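Local coordinates for glycosyl hydrolase 25 (Streptococcus pneumoniae, PDB 4FF5), which takes part in host-cell invasion as a virulence factor and, as a family 25 glycosyl hydrolase, probably cleaves the glycan strands of bacterial peptidoglycan, at residues Ser218-Lys221 against Asp225-Ile228; Asn247-Leu252 against Glu256-Lys261; Tyr151-Glu156 against Gly199-Val204. All blocks are in the same frame, centred on the assembly; numbering follows the deposited sequence. Where two conformers were deposited one is given.

Interaction 1. Residues Ser218-Lys221 against Asp225-Ile228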
loop_
_atom_site.group_PDB
_atom_site.type_symbol
_atom_site.label_atom_id
_atom_site.label_comp_id
_atom_site.label_asym_id
_atom_site.label_seq_id
_atom_site.Cartn_x
_atom_site.Cartn_y
_atom_site.Cartn_z
ATOM N N SER A 218 8.223 -17.692 -0.811
ATOM C CA SER A 218 8.966 -17.512 0.435
ATOM C C SER A 218 8.285 -16.405 1.209
ATOM O O SER A 218 7.872 -15.398 0.626
ATOM C CB SER A 218 10.452 -17.182 0.193
ATOM O OG SER A 218 10.684 -15.783 0.161
ATOM N N SER A 219 8.152 -16.597 2.519
ATOM C CA SER A 219 7.517 -15.612 3.389
ATOM C C SER A 219 8.565 -14.768 4.107
ATOM O O SER A 219 9.741 -15.160 4.180
ATOM C CB SER A 219 6.592 -16.302 4.397
ATOM O OG SER A 219 5.635 -17.098 3.725
ATOM N N PRO A 220 8.152 -13.591 4.613
ATOM C CA PRO A 220 9.105 -12.691 5.278
ATOM C C PRO A 220 9.967 -13.389 6.337
ATOM O O PRO A 220 9.437 -14.110 7.179
ATOM C CB PRO A 220 8.195 -11.646 5.901
ATOM C CG PRO A 220 7.026 -11.555 4.950
ATOM C CD PRO A 220 6.799 -12.996 4.544
ATOM N N LYS A 221 11.285 -13.175 6.275
ATOM C CA LYS A 221 12.229 -13.869 7.158
ATOM C C LYS A 221 12.398 -13.103 8.468
ATOM O O LYS A 221 13.457 -12.534 8.754
ATOM C CB LYS A 221 13.582 -14.109 6.464
ATOM C CG LYS A 221 13.509 -15.065 5.284
ATOM C CD LYS A 221 14.813 -15.064 4.497
ATOM C CE LYS A 221 14.574 -15.269 3.002
ATOM N NZ LYS A 221 14.570 -16.712 2.643
ATOM N N ASP A 225 5.393 -9.802 13.966
ATOM C CA ASP A 225 4.012 -10.170 13.561
ATOM C C ASP A 225 3.350 -9.278 12.491
ATOM O O ASP A 225 2.469 -8.439 12.774
ATOM C CB ASP A 225 3.087 -10.275 14.776
ATOM C CG ASP A 225 2.656 -8.925 15.294
ATOM O OD1 ASP A 225 3.530 -8.056 15.486
ATOM O OD2 ASP A 225 1.435 -8.731 15.506
ATOM N N TYR A 226 3.710 -9.494 11.245
ATOM C CA TYR A 226 3.166 -8.693 10.146
ATOM C C TYR A 226 1.751 -9.173 9.723
ATOM O O TYR A 226 1.392 -10.346 9.903
ATOM C CB TYR A 226 4.165 -8.732 8.988
ATOM C CG TYR A 226 4.419 -10.144 8.496
ATOM C CD1 TYR A 226 3.651 -10.692 7.465
ATOM C CD2 TYR A 226 5.418 -10.939 9.078
ATOM C CE1 TYR A 226 3.857 -11.993 7.037
ATOM C CE2 TYR A 226 5.617 -12.250 8.671
ATOM C CZ TYR A 226 4.842 -12.769 7.646
ATOM O OH TYR A 226 5.066 -14.050 7.207
ATOM N N ASP A 227 0.968 -8.262 9.142
ATOM C CA ASP A 227 -0.401 -8.559 8.736
ATOM C C ASP A 227 -0.512 -8.982 7.280
ATOM O O ASP A 227 -1.434 -9.702 6.887
ATOM C CB ASP A 227 -1.271 -7.314 8.925
ATOM C CG ASP A 227 -1.615 -7.048 10.366
ATOM O OD1 ASP A 227 -1.539 -7.974 11.193
ATOM O OD2 ASP A 227 -1.991 -5.898 10.674
ATOM N N ILE A 228 0.413 -8.512 6.454
ATOM C CA ILE A 228 0.238 -8.671 5.007
ATOM C C ILE A 228 1.622 -8.789 4.340
ATOM O O ILE A 228 2.592 -8.171 4.775
ATOM C CB ILE A 228 -0.672 -7.534 4.437
ATOM C CG1 ILE A 228 -0.888 -7.672 2.916
ATOM C CG2 ILE A 228 -0.194 -6.151 4.885
ATOM C CD1 ILE A 228 -2.091 -6.905 2.382
HETATM O O HOH W 1 7.099 -15.381 8.177
#

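Interaction 2. Residues Asn247-Leu252 against Glu256-Lys261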
loop_
_atom_site.group_PDB
_atom_site.type_symbol
_atom_site.label_atom_id
_atom_site.label_comp_id
_atom_site.label_asym_id
_atom_site.label_seq_id
_atom_site.Cartn_x
_atom_site.Cartn_y
_atom_site.Cartn_z
ATOM N N ASN A 247 -0.336 -9.447 -3.081
ATOM C CA ASN A 247 -0.223 -9.527 -1.643
ATOM C C ASN A 247 -1.205 -10.549 -1.092
ATOM O O ASN A 247 -2.270 -10.819 -1.684
ATOM C CB ASN A 247 -0.540 -8.149 -1.032
ATOM C CG ASN A 247 0.306 -7.045 -1.626
ATOM O OD1 ASN A 247 1.428 -6.819 -1.195
ATOM N ND2 ASN A 247 -0.214 -6.376 -2.657
ATOM N N VAL A 248 -0.874 -11.098 0.064
ATOM C CA VAL A 248 -1.832 -11.933 0.790
ATOM C C VAL A 248 -1.787 -11.571 2.287
ATOM O O VAL A 248 -0.747 -11.173 2.797
ATOM C CB VAL A 248 -1.553 -13.435 0.513
ATOM C CG1 VAL A 248 -0.243 -13.871 1.168
ATOM C CG2 VAL A 248 -2.705 -14.308 0.986
ATOM N N ILE A 249 -2.931 -11.655 2.965
ATOM C CA ILE A 249 -2.950 -11.631 4.437
ATOM C C ILE A 249 -2.038 -12.780 4.950
ATOM O O ILE A 249 -2.087 -13.899 4.436
ATOM C CB ILE A 249 -4.396 -11.797 4.985
ATOM C CG1 ILE A 249 -5.325 -10.629 4.573
ATOM C CG2 ILE A 249 -4.406 -11.993 6.505
ATOM C CD1 ILE A 249 -4.815 -9.239 4.890
ATOM N N SER A 250 -1.204 -12.511 5.946
ATOM C CA SER A 250 -0.299 -13.550 6.465
ATOM C C SER A 250 -1.091 -14.750 7.010
ATOM O O SER A 250 -2.046 -14.550 7.755
ATOM C CB SER A 250 0.590 -12.978 7.567
ATOM O OG SER A 250 1.175 -14.038 8.307
ATOM N N PRO A 251 -0.717 -15.996 6.618
ATOM C CA PRO A 251 -1.369 -17.175 7.201
ATOM C C PRO A 251 -1.150 -17.309 8.710
ATOM O O PRO A 251 -1.767 -18.171 9.340
ATOM C CB PRO A 251 -0.705 -18.346 6.458
ATOM C CG PRO A 251 -0.316 -17.753 5.143
ATOM C CD PRO A 251 0.196 -16.386 5.528
ATOM N N LEU A 252 -0.318 -16.449 9.288
ATOM C CA LEU A 252 -0.111 -16.459 10.738
ATOM C C LEU A 252 -1.179 -15.676 11.494
ATOM O O LEU A 252 -1.186 -15.657 12.727
ATOM C CB LEU A 252 1.277 -15.924 11.087
ATOM C CG LEU A 252 2.418 -16.797 10.561
ATOM C CD1 LEU A 252 3.689 -15.979 10.407
ATOM C CD2 LEU A 252 2.645 -18.004 11.476
ATOM N N GLU A 256 -9.969 -13.493 8.038
ATOM C CA GLU A 256 -11.129 -12.615 8.037
ATOM C C GLU A 256 -10.966 -11.391 8.956
ATOM O O GLU A 256 -11.281 -10.275 8.545
ATOM C CB GLU A 256 -12.389 -13.397 8.404
ATOM C CG GLU A 256 -13.671 -12.668 8.036
ATOM C CD GLU A 256 -14.899 -13.402 8.523
ATOM O OE1 GLU A 256 -15.852 -12.735 8.970
ATOM O OE2 GLU A 256 -14.899 -14.648 8.461
ATOM N N GLU A 257 -10.470 -11.588 10.178
ATOM C CA GLU A 257 -10.261 -10.461 11.119
ATOM C C GLU A 257 -9.234 -9.451 10.629
ATOM O O GLU A 257 -9.411 -8.244 10.798
ATOM C CB GLU A 257 -9.844 -10.949 12.511
ATOM C CG GLU A 257 -11.007 -11.420 13.378
ATOM C CD GLU A 257 -10.539 -12.041 14.684
ATOM O OE1 GLU A 257 -9.318 -11.956 14.988
ATOM O OE2 GLU A 257 -11.393 -12.604 15.409
ATOM N N THR A 258 -8.154 -9.959 10.045
ATOM C CA THR A 258 -7.072 -9.117 9.542
ATOM C C THR A 258 -7.476 -8.361 8.280
ATOM O O THR A 258 -7.121 -7.198 8.105
ATOM C CB THR A 258 -5.780 -9.934 9.332
ATOM O OG1 THR A 258 -5.438 -10.585 10.568
ATOM C CG2 THR A 258 -4.608 -9.020 8.939
ATOM N N PHE A 259 -8.224 -9.015 7.405
ATOM C CA PHE A 259 -8.781 -8.319 6.261
ATOM C C PHE A 259 -9.698 -7.172 6.712
ATOM O O PHE A 259 -9.639 -6.073 6.165
ATOM C CB PHE A 259 -9.547 -9.281 5.330
ATOM C CG PHE A 259 -9.989 -8.630 4.061
ATOM C CD1 PHE A 259 -9.161 -8.621 2.945
ATOM C CD2 PHE A 259 -11.204 -7.967 4.000
ATOM C CE1 PHE A 259 -9.552 -7.969 1.783
ATOM C CE2 PHE A 259 -11.612 -7.330 2.844
ATOM C CZ PHE A 259 -10.779 -7.326 1.735
ATOM N N ARG A 260 -10.574 -7.447 7.683
ATOM C CA ARG A 260 -11.445 -6.412 8.246
ATOM C C ARG A 260 -10.612 -5.236 8.746
ATOM O O ARG A 260 -10.889 -4.086 8.419
ATOM C CB ARG A 260 -12.307 -6.953 9.402
ATOM C CG ARG A 260 -13.154 -5.860 10.048
ATOM C CD ARG A 260 -13.796 -6.307 11.358
ATOM N N LYS A 261 -9.591 -5.539 9.537
ATOM C CA LYS A 261 -8.685 -4.528 10.046
ATOM C C LYS A 261 -8.133 -3.617 8.932
ATOM O O LYS A 261 -8.123 -2.388 9.057
ATOM C CB LYS A 261 -7.529 -5.213 10.760
ATOM C CG LYS A 261 -6.500 -4.239 11.275
ATOM C CD LYS A 261 -5.453 -4.945 12.108
ATOM C CE LYS A 261 -4.216 -4.090 12.233
ATOM N NZ LYS A 261 -3.120 -4.842 12.918
#

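Interaction 3. Residues Tyr151-Glu156 against Gly199-Val204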
loop_
_atom_site.group_PDB
_atom_site.type_symbol
_atom_site.label_atom_id
_atom_site.label_comp_id
_atom_site.label_asym_id
_atom_site.label_seq_id
_atom_site.Cartn_x
_atom_site.Cartn_y
_atom_site.Cartn_z
ATOM N N TYR A 151 -3.705 3.957 5.521
ATOM C CA TYR A 151 -2.619 4.716 4.919
ATOM C C TYR A 151 -1.323 3.960 5.166
ATOM O O TYR A 151 -1.037 3.598 6.302
ATOM C CB TYR A 151 -2.515 6.076 5.587
ATOM C CG TYR A 151 -3.685 6.978 5.345
ATOM C CD1 TYR A 151 -4.848 6.898 6.136
ATOM C CD2 TYR A 151 -3.618 7.957 4.359
ATOM C CE1 TYR A 151 -5.925 7.767 5.906
ATOM C CE2 TYR A 151 -4.684 8.822 4.126
ATOM C CZ TYR A 151 -5.828 8.730 4.899
ATOM O OH TYR A 151 -6.863 9.620 4.630
ATOM N N TRP A 152 -0.548 3.725 4.115
ATOM C CA TRP A 152 0.704 2.958 4.235
ATOM C C TRP A 152 1.925 3.768 3.866
ATOM O O TRP A 152 1.933 4.488 2.847
ATOM C CB TRP A 152 0.639 1.730 3.322
ATOM C CG TRP A 152 -0.356 0.675 3.756
ATOM C CD1 TRP A 152 -1.659 0.500 3.313
ATOM C CD2 TRP A 152 -0.142 -0.387 4.744
ATOM N NE1 TRP A 152 -2.248 -0.574 3.926
ATOM C CE2 TRP A 152 -1.396 -1.147 4.807
ATOM C CE3 TRP A 152 0.928 -0.774 5.558
ATOM C CZ2 TRP A 152 -1.549 -2.254 5.639
ATOM C CZ3 TRP A 152 0.751 -1.874 6.410
ATOM C CH2 TRP A 152 -0.452 -2.604 6.433
ATOM N N LEU A 153 2.985 3.621 4.667
ATOM C CA LEU A 153 4.282 4.225 4.386
ATOM C C LEU A 153 5.156 3.174 3.748
ATOM O O LEU A 153 5.489 2.175 4.399
ATOM C CB LEU A 153 4.947 4.689 5.702
ATOM C CG LEU A 153 4.537 6.095 6.193
ATOM C CD1 LEU A 153 3.065 6.156 6.577
ATOM C CD2 LEU A 153 5.458 6.533 7.329
ATOM N N ASP A 154 5.489 3.365 2.477
ATOM C CA ASP A 154 6.364 2.447 1.742
ATOM C C ASP A 154 7.806 2.912 1.963
ATOM O O ASP A 154 8.232 3.930 1.417
ATOM C CB ASP A 154 5.963 2.416 0.252
ATOM C CG ASP A 154 7.025 1.779 -0.647
ATOM O OD1 ASP A 154 8.028 1.245 -0.147
ATOM O OD2 ASP A 154 6.889 1.872 -1.869
ATOM N N VAL A 155 8.539 2.177 2.802
ATOM C CA VAL A 155 9.888 2.564 3.189
ATOM C C VAL A 155 10.886 1.614 2.535
ATOM O O VAL A 155 10.874 0.409 2.823
ATOM C CB VAL A 155 10.047 2.509 4.726
ATOM C CG1 VAL A 155 11.468 2.879 5.137
ATOM C CG2 VAL A 155 9.036 3.448 5.384
ATOM N N GLU A 156 11.746 2.107 1.654
ATOM C CA GLU A 156 12.717 1.172 1.082
ATOM C C GLU A 156 14.092 1.679 0.714
ATOM O O GLU A 156 14.961 0.887 0.356
ATOM C CB GLU A 156 12.128 0.387 -0.069
ATOM C CG GLU A 156 11.569 1.226 -1.192
ATOM C CD GLU A 156 10.727 0.354 -2.140
ATOM O OE1 GLU A 156 11.304 -0.095 -3.127
ATOM O OE2 GLU A 156 9.513 0.103 -1.913
ATOM N N GLY A 199 6.850 -0.225 15.947
ATOM C CA GLY A 199 5.979 -0.284 17.136
ATOM C C GLY A 199 4.784 0.662 17.151
ATOM O O GLY A 199 3.699 0.297 17.584
ATOM N N LYS A 200 4.971 1.888 16.668
ATOM C CA LYS A 200 3.895 2.877 16.675
ATOM C C LYS A 200 2.912 2.787 15.499
ATOM O O LYS A 200 1.859 3.454 15.504
ATOM C CB LYS A 200 4.469 4.281 16.788
ATOM C CG LYS A 200 5.308 4.482 18.042
ATOM C CD LYS A 200 5.285 5.932 18.456
ATOM C CE LYS A 200 6.624 6.594 18.262
ATOM N NZ LYS A 200 6.591 7.855 19.067
ATOM N N PHE A 201 3.252 1.971 14.496
ATOM C CA PHE A 201 2.347 1.747 13.377
ATOM C C PHE A 201 1.258 0.775 13.789
ATOM O O PHE A 201 1.431 0.010 14.742
ATOM C CB PHE A 201 3.115 1.238 12.142
ATOM C CG PHE A 201 4.043 2.260 11.576
ATOM C CD1 PHE A 201 5.351 2.377 12.038
ATOM C CD2 PHE A 201 3.599 3.140 10.588
ATOM C CE1 PHE A 201 6.205 3.360 11.536
ATOM C CE2 PHE A 201 4.451 4.109 10.084
ATOM C CZ PHE A 201 5.749 4.233 10.560
ATOM N N THR A 202 0.139 0.806 13.069
ATOM C CA THR A 202 -1.023 -0.036 13.407
ATOM C C THR A 202 -1.029 -1.360 12.637
ATOM O O THR A 202 -1.786 -2.292 12.965
ATOM C CB THR A 202 -2.372 0.720 13.237
ATOM O OG1 THR A 202 -2.504 1.193 11.894
ATOM C CG2 THR A 202 -2.478 1.907 14.186
ATOM N N SER A 203 -0.167 -1.449 11.625
ATOM C CA SER A 203 0.032 -2.687 10.869
ATOM C C SER A 203 1.394 -2.693 10.167
ATOM O O SER A 203 2.005 -1.639 9.960
ATOM C CB SER A 203 -1.071 -2.864 9.821
ATOM O OG SER A 203 -0.980 -4.135 9.177
ATOM N N VAL A 204 1.849 -3.888 9.791
ATOM C CA VAL A 204 3.119 -4.053 9.085
ATOM C C VAL A 204 2.885 -4.877 7.828
ATOM O O VAL A 204 2.166 -5.890 7.842
ATOM C CB VAL A 204 4.223 -4.673 9.982
ATOM C CG1 VAL A 204 5.532 -4.796 9.198
ATOM C CG2 VAL A 204 4.440 -3.806 11.231
#

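Interaction 1. Residues Ser218-Lys221 against Asp225-Ile228
One face of the Tyr226 ring is covered by the pyrrolidine of Pro220, while a water sits at the ring edge, in plane, beside the hydroxyl. Pro220 CG lies 3.9 Å from the centroid of the Tyr226 ring and 21° off its normal, a CH-pi contact displaced toward the rim at the hydroxyl end. The proline ring runs obliquely over the phenol: its CB rests near CE2, and Pro220 CD comes to 3.3 Å from Tyr226 OH. Ser219 adds only its CB, at 3.9 Å from the same Tyr226 OH. With chi1 at 60°, Tyr226 CG stands between its own backbone N and carbonyl carbon, and this torsion directs the ring back toward the proline. The water then joins the two segments, donating to Pro220 O at 2.8 Å and lying 2.6 Å from Tyr226 OH, so that the phenol is held both by its face and by its oxygen. On the opposite side of the ring plane lies Ser250. Both segments lie in the connection between strands 203-207 and 228-232, the second running into the latter at Ile228; Pro220 and Tyr226 lean on Ile206 of strand 203-207, and Asp227 reaches helix 255-263 through Lys261.

Interaction 2. Residues Asn247-Leu252 against Glu256-Lys261
Ile249 presses both of its branches against helix 255-263, the shorter one meeting Thr258 and the longer one reaching on toward Phe259. Ile249 CG2 sits 3.8 Å from Thr258 CB and equally near the threonine methyl, while Ile249 CD1 touches that methyl, Thr258 CG2, at 4.1 Å. The two side chains lie alongside one another, running in opposing directions, rather than meeting end on. Looser contact follows at Phe259, where Ile249 CD1 approaches Phe259 N at 4.2 Å and Ile249 CG1 lies 4.5 Å from Phe259 CB; the phenyl ring itself turns off to stack with Phe263. Thr258 has its methyl anti to the backbone N (chi1 -56° for OG1), which offers carbon to Ile249 and leaves OG1 beside its own backbone N, where it is hydrogen-bonded to Asn254 O. This is the packing of the last strand of the TIM barrel, 244-249, which runs antiparallel to strand 228-232, against the helix that follows it. Ile249 faces outward to the helix, where Lys255 and Leu262 also touch it. Beyond the strand the chain bends in an ST turn, with Leu252 N donating to Ser250 OG at 3.0 Å and an angle of 156°. At the start of the helix Asn254 OD1 accepts from Glu257 N.

Interaction 3. Residues Tyr151-Glu156 against Gly199-Val204
Trp152 and Leu153 lie on the fourth strand of the TIM barrel, 151-155, and meet residues at the entry to the sixth, 203-207, past the intervening strand 182-186. Asp154, near the end of the strand, and Glu156, two residues on, form an Asp-x-Glu sequence of the kind that marks the active site in family 25 relatives. Because neighbouring residues of a strand face opposite ways, the contact has two separate patches. The apolar one is formed by Leu153 and Phe201, whose side chains cross at about a right angle. Leu153 CD2 approaches the edge of the phenyl ring, near its plane, at 3.8 Å from Phe201 CE2 and 4.0 Å from Phe201 CZ. Strand 182-186 and helix 163-177 complete this patch: Leu153 also touches Ile182 and Phe170, and Phe201 packs on Ile184, Val167 and Arg171. The second patch belongs to the indole of Trp152, which also meets the Tyr150 ring, with planes at about 25°, and Trp205, edge-to-face. CG of Trp152 lies anti to its carbonyl carbon (chi1 -69°), and the six-membered part of the indole comes up against the Ser203-Val204 backbone, with Trp152 CZ3 3.8 Å from Ser203 O and 3.9 Å from Val204 C. Ser203 in turn directs OG anti to its own N (chi1 -173°), toward the indole. That hydroxyl has its polar partner in Asp227, to whose OD2 it is hydrogen-bonded; at the rim of the indole, near the ring plane, Ser203 OG lies 3.2 Å from Trp152 CH2.

In the fold
Interaction 3 is nearest the centre of the chain, its own centre about 9 Å away, whereas the centres of interactions 1 and 2 lie about 15 and 14 Å out and 11 Å apart. All three bury most of their touching residues, but only interaction 1 includes an exposed one and a bridging water. Interaction 2 is aliphatic strand-to-helix packing; interaction 3 sets strand 151-155 against the entry to strand 203-207, with a leucine at one ring edge and a serine hydroxyl at another. Asp227, from interaction 1, is common ground for all three, and its backbone bonds to Ser250 and Val204. Lys261 also bonds to Thr202 O, linking 256-261 directly to 199-204.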